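Local structure of carbohydrate deacetylase Agd3 (Neosartorya fumigata, 6NWZ) at residues Ala283-Ile288 and Tyr298-Gly303; Asn26-Ala31 and Pro64-Ser69; Glu167-Tyr172 and Ala224-Leu229; Gln467-Trp472 and Gln606-Gly611. The protein probably removes acetyl groups from amino-sugar nitrogens of the fungal exopolysaccharide galactosaminogalactan, as a zinc-binding carbohydrate deacetylase required for biofilm formation. One frame throughout, in Å; residues are numbered along the deposited sequence.

How the contacts relate
Along the chain the four contacts are in series, in the order 2, 3, 1, 4. Contacts 2 and 3 belong to the carbohydrate-binding module, contacts 1 and 4 to the deacetylase domain. Contact 1 is the one tied to a metal-bearing sheet: the V300 side chain is about 10 Å from that of the zinc ligand D255 and about 14 Å from a bound zinc ion. Contact 2, with its glycan, is farthest from it, 47 Å between centres. Contact 4 comes near the carbohydrate-binding module, its nearest atoms about 9 Å from contact 2 and about 8 Å from contact 3, without touching either.

Contact 1: Ala283-Ile288 and Tyr298-Gly303; sequences AWVPTI and YFVEVG
Y298, V300 and the helical residues W284, V285 and I288 form the hydrophobic seam of a beta-alpha-beta crossover: helix 275-289 connects the parallel neighbours 252-257 and 300-304 and packs against the start of the second. Every contact across the seam is apolar or van der Waals. The aromatic part centres on Y298. W284 reaches it with the far end of the indole, CZ3 lying 4.2 Å from CE2 of Y298, near the plane of the phenol and at its edge. I288 adds its CG2 methyl, 3.9 Å from Y298 CD2, and the same methyl also rests on one face of the W284 indole, toward the rim, so that one methyl touches both rings. V285 makes a van der Waals contact with the backbone: its CG1, anti to the backbone N (chi1 171°), meets the carbonyl O of Y298 at 3.8 Å. Polar groups find their partners outside this seam: W284 NE1 bonds to E575 of helix 569-584, and the Y298 hydroxyl to T252. V300 carries the seam toward the sheet, where its neighbour I254 precedes the zinc ligand D255. An aliphatic pair closes the contact, V285 CG2 lying 4.2 Å from V300 CG2.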
loop_
_atom_site.group_PDB
_atom_site.type_symbol
_atom_site.label_atom_id
_atom_site.label_comp_id
_atom_site.label_asym_id
_atom_site.label_seq_id
_atom_site.Cartn_x
_atom_site.Cartn_y
_atom_site.Cartn_z
ATOM N N ALA A 283 -3.845 -11.683 23.063
ATOM C CA ALA A 283 -2.532 -12.149 23.489
ATOM C C ALA A 283 -1.553 -12.199 22.326
ATOM O O ALA A 283 -0.338 -12.096 22.529
ATOM C CB ALA A 283 -2.656 -13.523 24.142
ATOM N N TRP A 284 -2.063 -12.333 21.104
ATOM C CA TRP A 284 -1.218 -12.491 19.930
ATOM C C TRP A 284 -0.745 -11.161 19.357
ATOM O O TRP A 284 0.265 -11.138 18.644
ATOM C CB TRP A 284 -1.974 -13.297 18.868
ATOM C CG TRP A 284 -1.377 -13.261 17.500
ATOM C CD1 TRP A 284 -0.377 -14.053 17.018
ATOM C CD2 TRP A 284 -1.760 -12.397 16.425
ATOM N NE1 TRP A 284 -0.107 -13.729 15.706
ATOM C CE2 TRP A 284 -0.944 -12.715 15.321
ATOM C CE3 TRP A 284 -2.712 -11.381 16.291
ATOM C CZ2 TRP A 284 -1.051 -12.055 14.102
ATOM C CZ3 TRP A 284 -2.816 -10.728 15.081
ATOM C CH2 TRP A 284 -1.991 -11.067 14.001
ATOM N N VAL A 285 -1.430 -10.057 19.664
ATOM C CA VAL A 285 -1.037 -8.764 19.097
ATOM C C VAL A 285 0.358 -8.342 19.548
ATOM O O VAL A 285 1.175 -7.979 18.687
ATOM C CB VAL A 285 -2.119 -7.707 19.386
ATOM C CG1 VAL A 285 -1.629 -6.322 19.000
ATOM C CG2 VAL A 285 -3.385 -8.043 18.616
ATOM N N PRO A 286 0.708 -8.375 20.842
ATOM C CA PRO A 286 2.107 -8.085 21.204
ATOM C C PRO A 286 3.096 -9.083 20.631
ATOM O O PRO A 286 4.249 -8.719 20.365
ATOM C CB PRO A 286 2.092 -8.119 22.739
ATOM C CG PRO A 286 0.856 -8.856 23.106
ATOM C CD PRO A 286 -0.133 -8.533 22.041
ATOM N N THR A 287 2.673 -10.330 20.415
ATOM C CA THR A 287 3.571 -11.335 19.853
ATOM C C THR A 287 3.999 -10.965 18.438
ATOM O O THR A 287 5.187 -11.027 18.100
ATOM C CB THR A 287 2.891 -12.703 19.862
ATOM O OG1 THR A 287 2.580 -13.075 21.211
ATOM C CG2 THR A 287 3.797 -13.750 19.233
ATOM N N ILE A 288 3.039 -10.585 17.591
ATOM C CA ILE A 288 3.368 -10.234 16.213
ATOM C C ILE A 288 4.059 -8.875 16.155
ATOM O O ILE A 288 4.873 -8.624 15.258
ATOM C CB ILE A 288 2.103 -10.284 15.328
ATOM C CG1 ILE A 288 2.469 -10.202 13.845
ATOM C CG2 ILE A 288 1.125 -9.172 15.696
ATOM C CD1 ILE A 288 3.288 -11.368 13.351
ATOM N N TYR A 298 1.612 -2.160 15.363
ATOM C CA TYR A 298 0.491 -2.819 14.709
ATOM C C TYR A 298 -0.658 -3.027 15.686
ATOM O O TYR A 298 -0.444 -3.396 16.845
ATOM C CB TYR A 298 0.917 -4.164 14.117
ATOM C CG TYR A 298 -0.230 -4.993 13.583
ATOM C CD1 TYR A 298 -0.793 -4.723 12.340
ATOM C CD2 TYR A 298 -0.747 -6.052 14.319
ATOM C CE1 TYR A 298 -1.842 -5.481 11.852
ATOM C CE2 TYR A 298 -1.797 -6.817 13.839
ATOM C CZ TYR A 298 -2.340 -6.528 12.606
ATOM O OH TYR A 298 -3.382 -7.290 12.132
ATOM N N PHE A 299 -1.880 -2.790 15.210
ATOM C CA PHE A 299 -3.076 -3.155 15.956
ATOM C C PHE A 299 -4.172 -3.541 14.973
ATOM O O PHE A 299 -4.084 -3.273 13.770
ATOM C CB PHE A 299 -3.538 -2.032 16.901
ATOM C CG PHE A 299 -3.976 -0.766 16.205
ATOM C CD1 PHE A 299 -5.258 -0.640 15.689
ATOM C CD2 PHE A 299 -3.116 0.317 16.107
ATOM C CE1 PHE A 299 -5.662 0.530 15.066
ATOM C CE2 PHE A 299 -3.514 1.489 15.488
ATOM C CZ PHE A 299 -4.789 1.595 14.966
ATOM N N VAL A 300 -5.215 -4.173 15.504
ATOM C CA VAL A 300 -6.317 -4.698 14.706
ATOM C C VAL A 300 -7.521 -3.782 14.861
ATOM O O VAL A 300 -7.950 -3.491 15.986
ATOM C CB VAL A 300 -6.664 -6.137 15.125
ATOM C CG1 VAL A 300 -7.767 -6.687 14.246
ATOM C CG2 VAL A 300 -5.422 -7.016 15.067
ATOM N N GLU A 301 -8.074 -3.336 13.733
ATOM C CA GLU A 301 -9.220 -2.437 13.706
ATOM C C GLU A 301 -10.490 -3.215 13.393
ATOM O O GLU A 301 -10.514 -4.045 12.478
ATOM C CB GLU A 301 -9.023 -1.329 12.668
ATOM C CG GLU A 301 -9.943 -0.132 12.841
ATOM C CD GLU A 301 -9.601 1.002 11.893
ATOM O OE1 GLU A 301 -9.186 0.713 10.750
ATOM O OE2 GLU A 301 -9.739 2.181 12.292
ATOM N N VAL A 302 -11.550 -2.921 14.142
ATOM C CA VAL A 302 -12.769 -3.722 14.147
ATOM C C VAL A 302 -13.950 -2.854 13.722
ATOM O O VAL A 302 -14.091 -1.714 14.188
ATOM C CB VAL A 302 -13.019 -4.339 15.535
ATOM C CG1 VAL A 302 -14.320 -5.110 15.535
ATOM C CG2 VAL A 302 -11.863 -5.246 15.909
ATOM N N GLY A 303 -14.790 -3.392 12.840
ATOM C CA GLY A 303 -16.015 -2.740 12.441
ATOM C C GLY A 303 -17.208 -3.442 13.057
ATOM O O GLY A 303 -17.423 -4.635 12.828
#

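Contact 2: Asn26-Ala31 and Pro64-Ser69. With NAG (2-acetamido-2-deoxy-beta-D-glucopyranose), chain D.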
loop_
_atom_site.group_PDB
_atom_site.type_symbol
_atom_site.label_atom_id
_atom_site.label_comp_id
_atom_site.label_asym_id
_atom_site.label_seq_id
_atom_site.Cartn_x
_atom_site.Cartn_y
_atom_site.Cartn_z
ATOM N N ASN A 26 14.204 16.946 -10.123
ATOM C CA ASN A 26 13.255 16.272 -10.996
ATOM C C ASN A 26 13.925 15.082 -11.672
ATOM O O ASN A 26 15.039 15.200 -12.189
ATOM C CB ASN A 26 12.720 17.251 -12.036
ATOM C CG ASN A 26 11.419 16.794 -12.644
ATOM O OD1 ASN A 26 11.392 16.250 -13.746
ATOM N ND2 ASN A 26 10.326 17.004 -11.921
ATOM N N ILE A 27 13.249 13.936 -11.667
ATOM C CA ILE A 27 13.792 12.712 -12.249
ATOM C C ILE A 27 13.298 12.579 -13.683
ATOM O O ILE A 27 12.089 12.596 -13.940
ATOM C CB ILE A 27 13.400 11.484 -11.412
ATOM C CG1 ILE A 27 13.985 11.596 -10.006
ATOM C CG2 ILE A 27 13.894 10.213 -12.074
ATOM C CD1 ILE A 27 15.497 11.653 -9.985
ATOM N N LEU A 28 14.234 12.447 -14.622
ATOM C CA LEU A 28 13.908 12.281 -16.035
ATOM C C LEU A 28 13.791 10.795 -16.358
ATOM O O LEU A 28 14.762 10.043 -16.217
ATOM C CB LEU A 28 14.968 12.940 -16.915
ATOM C CG LEU A 28 14.761 12.816 -18.425
ATOM C CD1 LEU A 28 13.416 13.408 -18.825
ATOM C CD2 LEU A 28 15.904 13.484 -19.179
ATOM N N VAL A 29 12.603 10.375 -16.791
ATOM C CA VAL A 29 12.323 8.984 -17.124
ATOM C C VAL A 29 12.198 8.877 -18.635
ATOM O O VAL A 29 11.329 9.515 -19.239
ATOM C CB VAL A 29 11.053 8.473 -16.428
ATOM C CG1 VAL A 29 10.701 7.090 -16.931
ATOM C CG2 VAL A 29 11.247 8.461 -14.921
ATOM N N ILE A 30 13.062 8.065 -19.241
ATOM C CA ILE A 30 13.127 7.888 -20.689
ATOM C C ILE A 30 12.726 6.455 -21.006
ATOM O O ILE A 30 13.326 5.507 -20.486
ATOM C CB ILE A 30 14.528 8.205 -21.233
ATOM C CG1 ILE A 30 14.895 9.664 -20.942
ATOM C CG2 ILE A 30 14.601 7.913 -22.721
ATOM C CD1 ILE A 30 16.308 10.028 -21.321
ATOM N N ALA A 31 11.717 6.295 -21.861
ATOM C CA ALA A 31 11.212 4.976 -22.212
ATOM C C ALA A 31 10.604 5.033 -23.607
ATOM O O ALA A 31 10.469 6.104 -24.204
ATOM C CB ALA A 31 10.190 4.477 -21.182
ATOM N N PRO A 64 14.850 17.161 -23.698
ATOM C CA PRO A 64 14.536 18.476 -23.118
ATOM C C PRO A 64 15.805 19.234 -22.749
ATOM O O PRO A 64 16.909 18.693 -22.863
ATOM C CB PRO A 64 13.701 18.122 -21.881
ATOM C CG PRO A 64 14.161 16.742 -21.510
ATOM C CD PRO A 64 14.433 16.053 -22.820
ATOM N N ALA A 65 15.658 20.486 -22.312
ATOM C CA ALA A 65 16.799 21.269 -21.844
ATOM C C ALA A 65 17.369 20.636 -20.579
ATOM O O ALA A 65 16.735 20.671 -19.518
ATOM C CB ALA A 65 16.384 22.715 -21.585
ATOM N N LEU A 66 18.571 20.063 -20.683
ATOM C CA LEU A 66 19.166 19.390 -19.531
ATOM C C LEU A 66 19.638 20.382 -18.474
ATOM O O LEU A 66 19.638 20.057 -17.281
ATOM C CB LEU A 66 20.326 18.493 -19.971
ATOM C CG LEU A 66 19.965 17.254 -20.796
ATOM C CD1 LEU A 66 21.182 16.376 -21.033
ATOM C CD2 LEU A 66 18.885 16.467 -20.097
ATOM N N ASN A 67 20.029 21.587 -18.878
ATOM C CA ASN A 67 20.482 22.578 -17.914
ATOM C C ASN A 67 20.381 23.967 -18.528
ATOM O O ASN A 67 20.222 24.128 -19.740
ATOM C CB ASN A 67 21.910 22.291 -17.443
ATOM C CG ASN A 67 22.901 22.180 -18.590
ATOM O OD1 ASN A 67 23.163 21.087 -19.094
ATOM N ND2 ASN A 67 23.465 23.310 -19.003
ATOM N N SER A 68 20.478 24.972 -17.658
ATOM C CA SER A 68 20.408 26.374 -18.048
ATOM C C SER A 68 21.428 27.140 -17.224
ATOM O O SER A 68 21.306 27.207 -15.997
ATOM C CB SER A 68 19.002 26.943 -17.828
ATOM O OG SER A 68 18.015 26.097 -18.390
ATOM N N SER A 69 22.424 27.713 -17.900
ATOM C CA SER A 69 23.514 28.443 -17.258
ATOM C C SER A 69 24.202 27.581 -16.208
ATOM O O SER A 69 25.035 26.733 -16.541
ATOM C CB SER A 69 23.009 29.747 -16.632
ATOM O OG SER A 69 22.230 29.505 -15.472
HETATM C C1 NAG D . 24.437 23.277 -20.064
HETATM C C2 NAG D . 24.431 24.540 -20.930
HETATM C C3 NAG D . 25.570 24.494 -21.948
HETATM C C4 NAG D . 26.900 24.235 -21.251
HETATM C C5 NAG D . 26.798 22.968 -20.411
HETATM C C6 NAG D . 28.048 22.677 -19.612
HETATM C C7 NAG D . 22.484 25.859 -21.648
HETATM C C8 NAG D . 23.134 27.023 -20.960
HETATM N N2 NAG D . 23.152 24.701 -21.602
HETATM O O3 NAG D . 25.628 25.731 -22.650
HETATM O O4 NAG D . 27.942 24.096 -22.210
HETATM O O5 NAG D . 25.729 23.107 -19.466
HETATM O O6 NAG D . 28.004 21.375 -19.045
HETATM O O7 NAG D . 21.404 25.964 -22.221
#
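With chi1 at 179°, L28 stretches CG away from its own amide nitrogen, and this extended start sends the isobutyl fork out of strand 22-31, in the carbohydrate-binding module, toward the segment P64-S69. In L66 it is CD1 that takes the anti place at the second torsion (chi2 -174°), leaving CD2 as the one methyl turned to L28, although the CB of L66 does not point there. The fork of L28 divides the work. CD1 rests against the pyrrolidine ring of P64, 4.3 Å from CG, while CD2 meets the CD2 methyl of L66, also at 4.3 Å. No hydrogen bond joins the two segments, which meet purely by van der Waals contact. Nearby side chains enlarge this patch: L54 of strand 51-55 touches both L28 and P64, and L105 and Y108 of helix 99-112 receive L66. Just beyond L66 the segment carries an N-linked glycan, for N67-S68-S69 is a sequon. N67 plays no part in the leucine packing. Its CG sits between the backbone N and the carbonyl carbon (chi1 55°), its side chain touches Y108 and Y112, and its amide ND2 is joined covalently to C1 of the N-acetylglucosamine at 1.4 Å.

Contact 3: Glu167-Tyr172 and Ala224-Leu229; sequences EGLWHY and ATSNYL
The first turn of helix 224-237, in the carbohydrate-binding module, is met by the loop between strands 164-165 and 174-176, and L169 is the residue of that loop that makes the contact with T225 and S226. Its side chain points at the helix and runs out extended (chi2 176°), presenting a fork of methyls to two consecutive residues. CD1 lies 3.9 Å from CG2 of T225, a methyl-to-methyl approach in which the two side chains run at a slant to each other. The same CD1 is 3.7 Å from OG of S226, and CD2 is 4.0 Å from that oxygen; both methyls face the serine oxygen without bonding to it. Both hydroxyls of the helix are committed to other partners: T225 OG1 bonds to the backbone O of S165, just before the loop segment, and S226 OG to the backbone N of A219. With the polar groups so occupied, the T225 methyl is turned toward the leucine, anti to its own backbone N. Beyond the helix turn, L229 touches L145 and F147 of strand 144-147, extending the apolar interior. The loop backbone at L169 is held by H171, two residues on, whose other ring nitrogen, NE2, bonds to Q143. H171 ND1 donates to O of L169 at 2.9 Å (N-H...O 154°), with that oxygen close to the imidazole plane.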
loop_
_atom_site.group_PDB
_atom_site.type_symbol
_atom_site.label_atom_id
_atom_site.label_comp_id
_atom_site.label_asym_id
_atom_site.label_seq_id
_atom_site.Cartn_x
_atom_site.Cartn_y
_atom_site.Cartn_z
ATOM N N GLU A 167 11.046 -15.423 -11.621
ATOM C CA GLU A 167 10.172 -16.145 -12.533
ATOM C C GLU A 167 9.232 -15.176 -13.237
ATOM O O GLU A 167 8.545 -14.377 -12.596
ATOM C CB GLU A 167 9.387 -17.210 -11.766
ATOM C CG GLU A 167 8.539 -18.126 -12.631
ATOM C CD GLU A 167 8.041 -19.339 -11.865
ATOM O OE1 GLU A 167 8.745 -19.781 -10.931
ATOM O OE2 GLU A 167 6.947 -19.849 -12.189
ATOM N N GLY A 168 9.231 -15.229 -14.567
ATOM C CA GLY A 168 8.440 -14.332 -15.372
ATOM C C GLY A 168 9.162 -13.085 -15.829
ATOM O O GLY A 168 8.674 -12.403 -16.734
ATOM N N LEU A 169 10.301 -12.762 -15.228
ATOM C CA LEU A 169 11.100 -11.613 -15.625
ATOM C C LEU A 169 12.286 -12.111 -16.439
ATOM O O LEU A 169 13.134 -12.845 -15.919
ATOM C CB LEU A 169 11.578 -10.831 -14.402
ATOM C CG LEU A 169 10.515 -10.286 -13.448
ATOM C CD1 LEU A 169 11.164 -9.615 -12.238
ATOM C CD2 LEU A 169 9.601 -9.316 -14.178
ATOM N N TRP A 170 12.337 -11.730 -17.711
ATOM C CA TRP A 170 13.464 -12.120 -18.547
ATOM C C TRP A 170 14.718 -11.383 -18.091
ATOM O O TRP A 170 14.698 -10.160 -17.918
ATOM C CB TRP A 170 13.160 -11.817 -20.014
ATOM C CG TRP A 170 14.063 -12.524 -20.973
ATOM C CD1 TRP A 170 15.078 -11.976 -21.701
ATOM C CD2 TRP A 170 14.036 -13.918 -21.308
ATOM N NE1 TRP A 170 15.684 -12.942 -22.472
ATOM C CE2 TRP A 170 15.063 -14.142 -22.246
ATOM C CE3 TRP A 170 13.240 -14.996 -20.907
ATOM C CZ2 TRP A 170 15.315 -15.400 -22.788
ATOM C CZ3 TRP A 170 13.497 -16.245 -21.443
ATOM C CH2 TRP A 170 14.524 -16.436 -22.375
ATOM N N HIS A 171 15.808 -12.125 -17.880
ATOM C CA HIS A 171 17.070 -11.533 -17.449
ATOM C C HIS A 171 18.225 -12.168 -18.218
ATOM O O HIS A 171 18.040 -13.087 -19.018
ATOM C CB HIS A 171 17.264 -11.676 -15.938
ATOM C CG HIS A 171 17.066 -13.069 -15.430
ATOM N ND1 HIS A 171 15.821 -13.585 -15.141
ATOM C CD2 HIS A 171 17.956 -14.053 -15.155
ATOM C CE1 HIS A 171 15.951 -14.827 -14.707
ATOM N NE2 HIS A 171 17.236 -15.136 -14.711
ATOM N N TYR A 172 19.431 -11.653 -17.985
ATOM C CA TYR A 172 20.628 -12.119 -18.682
ATOM C C TYR A 172 21.761 -12.257 -17.673
ATOM O O TYR A 172 22.341 -11.247 -17.241
ATOM C CB TYR A 172 21.034 -11.171 -19.807
ATOM C CG TYR A 172 19.911 -10.751 -20.727
ATOM C CD1 TYR A 172 19.133 -9.639 -20.432
ATOM C CD2 TYR A 172 19.638 -11.455 -21.895
ATOM C CE1 TYR A 172 18.108 -9.241 -21.266
ATOM C CE2 TYR A 172 18.610 -11.062 -22.739
ATOM C CZ TYR A 172 17.848 -9.952 -22.416
ATOM O OH TYR A 172 16.822 -9.543 -23.240
ATOM N N ALA A 224 6.016 -8.657 -7.657
ATOM C CA ALA A 224 6.463 -8.172 -6.357
ATOM C C ALA A 224 7.974 -7.969 -6.338
ATOM O O ALA A 224 8.469 -7.029 -5.702
ATOM C CB ALA A 224 6.025 -9.132 -5.254
ATOM N N THR A 225 8.724 -8.831 -7.037
ATOM C CA THR A 225 10.177 -8.674 -7.102
ATOM C C THR A 225 10.564 -7.311 -7.663
ATOM O O THR A 225 11.455 -6.642 -7.126
ATOM C CB THR A 225 10.796 -9.794 -7.944
ATOM O OG1 THR A 225 10.907 -10.987 -7.157
ATOM C CG2 THR A 225 12.183 -9.409 -8.440
ATOM N N SER A 226 9.895 -6.876 -8.737
ATOM C CA SER A 226 10.188 -5.567 -9.315
ATOM C C SER A 226 9.927 -4.450 -8.312
ATOM O O SER A 226 10.727 -3.513 -8.192
ATOM C CB SER A 226 9.364 -5.354 -10.583
ATOM O OG SER A 226 9.649 -6.350 -11.549
ATOM N N ASN A 227 8.814 -4.536 -7.575
ATOM C CA ASN A 227 8.531 -3.557 -6.532
ATOM C C ASN A 227 9.527 -3.629 -5.381
ATOM O O ASN A 227 9.665 -2.651 -4.639
ATOM C CB ASN A 227 7.109 -3.745 -6.001
ATOM C CG ASN A 227 6.062 -3.208 -6.952
ATOM O OD1 ASN A 227 5.654 -2.050 -6.852
ATOM N ND2 ASN A 227 5.621 -4.045 -7.883
ATOM N N TYR A 228 10.212 -4.762 -5.210
ATOM C CA TYR A 228 11.281 -4.858 -4.221
ATOM C C TYR A 228 12.563 -4.212 -4.731
ATOM O O TYR A 228 13.214 -3.447 -4.011
ATOM C CB TYR A 228 11.536 -6.322 -3.867
ATOM C CG TYR A 228 12.749 -6.565 -2.990
ATOM C CD1 TYR A 228 12.771 -6.137 -1.672
ATOM C CD2 TYR A 228 13.863 -7.249 -3.473
ATOM C CE1 TYR A 228 13.866 -6.365 -0.860
ATOM C CE2 TYR A 228 14.967 -7.484 -2.664
ATOM C CZ TYR A 228 14.960 -7.037 -1.355
ATOM O OH TYR A 228 16.042 -7.256 -0.525
ATOM N N LEU A 229 12.935 -4.516 -5.976
ATOM C CA LEU A 229 14.197 -4.028 -6.514
ATOM C C LEU A 229 14.202 -2.514 -6.665
ATOM O O LEU A 229 15.254 -1.883 -6.513
ATOM C CB LEU A 229 14.480 -4.691 -7.863
ATOM C CG LEU A 229 14.624 -6.215 -7.878
ATOM C CD1 LEU A 229 14.874 -6.701 -9.293
ATOM C CD2 LEU A 229 15.743 -6.674 -6.953
#

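Contact 4: Gln467-Trp472 and Gln606-Gly611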
loop_
_atom_site.group_PDB
_atom_site.type_symbol
_atom_site.label_atom_id
_atom_site.label_comp_id
_atom_site.label_asym_id
_atom_site.label_seq_id
_atom_site.Cartn_x
_atom_site.Cartn_y
_atom_site.Cartn_z
ATOM N N GLN A 467 -8.985 6.929 -10.884
ATOM C CA GLN A 467 -8.509 6.610 -12.224
ATOM C C GLN A 467 -7.396 7.536 -12.701
ATOM O O GLN A 467 -6.991 7.445 -13.864
ATOM C CB GLN A 467 -9.674 6.643 -13.216
ATOM C CG GLN A 467 -10.721 5.577 -12.963
ATOM C CD GLN A 467 -10.122 4.187 -12.909
ATOM O OE1 GLN A 467 -10.410 3.407 -12.002
ATOM N NE2 GLN A 467 -9.282 3.867 -13.885
ATOM N N GLN A 468 -6.893 8.420 -11.837
ATOM C CA GLN A 468 -5.813 9.323 -12.209
ATOM C C GLN A 468 -4.506 9.037 -11.486
ATOM O O GLN A 468 -3.445 9.401 -12.001
ATOM C CB GLN A 468 -6.212 10.786 -11.947
ATOM C CG GLN A 468 -7.664 11.008 -11.521
ATOM C CD GLN A 468 -8.664 10.690 -12.618
ATOM O OE1 GLN A 468 -8.330 10.699 -13.802
ATOM N NE2 GLN A 468 -9.897 10.393 -12.224
ATOM N N ASN A 469 -4.555 8.401 -10.318
ATOM C CA ASN A 469 -3.358 8.106 -9.541
ATOM C C ASN A 469 -3.734 7.099 -8.467
ATOM O O ASN A 469 -4.661 7.341 -7.690
ATOM C CB ASN A 469 -2.775 9.374 -8.908
ATOM C CG ASN A 469 -1.412 9.141 -8.274
ATOM O OD1 ASN A 469 -1.126 8.071 -7.733
ATOM N ND2 ASN A 469 -0.560 10.153 -8.343
ATOM N N ALA A 470 -3.013 5.979 -8.429
ATOM C CA ALA A 470 -3.342 4.923 -7.479
ATOM C C ALA A 470 -3.189 5.392 -6.039
ATOM O O ALA A 470 -3.852 4.865 -5.137
ATOM C CB ALA A 470 -2.462 3.705 -7.735
ATOM N N MET A 471 -2.325 6.377 -5.805
ATOM C CA MET A 471 -2.076 6.889 -4.465
ATOM C C MET A 471 -3.194 7.788 -3.956
ATOM O O MET A 471 -3.103 8.274 -2.824
ATOM C CB MET A 471 -0.745 7.650 -4.438
ATOM C CG MET A 471 0.445 6.840 -4.938
ATOM S SD MET A 471 0.954 5.502 -3.835
ATOM C CE MET A 471 1.513 4.288 -5.025
ATOM N N TRP A 472 -4.248 8.013 -4.757
ATOM C CA TRP A 472 -5.333 8.916 -4.405
ATOM C C TRP A 472 -6.611 8.145 -4.093
ATOM O O TRP A 472 -6.845 7.061 -4.637
ATOM C CB TRP A 472 -5.628 9.910 -5.536
ATOM C CG TRP A 472 -4.486 10.811 -5.883
ATOM C CD1 TRP A 472 -3.321 10.971 -5.191
ATOM C CD2 TRP A 472 -4.398 11.676 -7.020
ATOM N NE1 TRP A 472 -2.513 11.883 -5.827
ATOM C CE2 TRP A 472 -3.152 12.331 -6.952
ATOM C CE3 TRP A 472 -5.252 11.959 -8.089
ATOM C CZ2 TRP A 472 -2.742 13.252 -7.910
ATOM C CZ3 TRP A 472 -4.843 12.873 -9.039
ATOM C CH2 TRP A 472 -3.600 13.509 -8.943
ATOM N N GLN A 606 -3.927 16.167 -1.946
ATOM C CA GLN A 606 -3.945 17.625 -2.000
ATOM C C GLN A 606 -2.569 18.198 -2.315
ATOM O O GLN A 606 -2.434 19.050 -3.200
ATOM C CB GLN A 606 -4.482 18.192 -0.689
ATOM C CG GLN A 606 -5.987 18.065 -0.545
ATOM C CD GLN A 606 -6.505 18.721 0.714
ATOM O OE1 GLN A 606 -5.743 19.009 1.638
ATOM N NE2 GLN A 606 -7.807 18.968 0.758
ATOM N N ARG A 607 -1.529 17.740 -1.611
ATOM C CA ARG A 607 -0.187 18.251 -1.873
ATOM C C ARG A 607 0.308 17.898 -3.269
ATOM O O ARG A 607 1.210 18.569 -3.780
ATOM C CB ARG A 607 0.804 17.733 -0.828
ATOM C CG ARG A 607 1.052 16.241 -0.876
ATOM C CD ARG A 607 2.189 15.856 0.054
ATOM N NE ARG A 607 2.350 14.409 0.138
ATOM C CZ ARG A 607 1.752 13.648 1.049
ATOM N NH1 ARG A 607 0.958 14.203 1.954
ATOM N NH2 ARG A 607 1.945 12.339 1.054
ATOM N N ASP A 608 -0.253 16.861 -3.896
ATOM C CA ASP A 608 0.108 16.550 -5.275
ATOM C C ASP A 608 -0.441 17.579 -6.255
ATOM O O ASP A 608 0.019 17.635 -7.399
ATOM C CB ASP A 608 -0.387 15.151 -5.655
ATOM C CG ASP A 608 0.445 14.037 -5.033
ATOM O OD1 ASP A 608 1.470 14.330 -4.377
ATOM O OD2 ASP A 608 0.069 12.858 -5.205
ATOM N N GLN A 609 -1.411 18.388 -5.835
ATOM C CA GLN A 609 -1.955 19.447 -6.675
ATOM C C GLN A 609 -1.191 20.759 -6.553
ATOM O O GLN A 609 -1.477 21.693 -7.308
ATOM C CB GLN A 609 -3.430 19.695 -6.332
ATOM C CG GLN A 609 -4.266 18.433 -6.170
ATOM C CD GLN A 609 -4.320 17.592 -7.429
ATOM O OE1 GLN A 609 -4.256 18.112 -8.544
ATOM N NE2 GLN A 609 -4.435 16.281 -7.257
ATOM N N CYS A 610 -0.239 20.858 -5.625
ATOM C CA CYS A 610 0.525 22.084 -5.439
ATOM C C CYS A 610 1.732 22.185 -6.361
ATOM O O CYS A 610 2.300 23.275 -6.494
ATOM C CB CYS A 610 1.000 22.200 -3.987
ATOM S SG CYS A 610 -0.309 22.395 -2.751
ATOM N N GLY A 611 2.139 21.088 -6.994
ATOM C CA GLY A 611 3.341 21.105 -7.803
ATOM C C GLY A 611 4.583 21.415 -6.991
ATOM O O GLY A 611 5.326 22.347 -7.313
#
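OD2 of D608 is gripped by two donors, the indole N-H of W472 and the guanidinium of R604, one turn earlier on helix 594-607. The indole bond is short and straight: W472 NE1 donates to D608 OD2 over 2.8 Å at 171°. The oxygen lies in the plane of the indole ring and is met on its anti side, while the carboxylate itself is turned 45° from the ring. R604 NE supplies a salt bridge to the same OD2, and together the two donors would be expected to favour the charged carboxylate. Around this edge-on bond each face of the indole is met by a side-chain atom. CB of N469 lies over the centre of one face; the amide nitrogen of Q609 comes over the other, toward the rim, with NE2 3.4 Å from W472 CH2. A bend at the second torsion of Q609 (chi2 -61°) folds the amide back over the ring, and its NE2 is also hydrogen-bonded to the backbone O of Y605. Y605 in turn meets the indole edge to face. N469 has a further task, for its OD1 accepts the backbone N of M471 at 2.8 Å and also a bond from N45 of helix 34-47. At the other segment, the chain beyond D608 is tied by the disulfide between C610 and C635. The arrangement joins an Asx turn, embedded in the type I beta turn N469-W472, to a second type I turn, R607-C610.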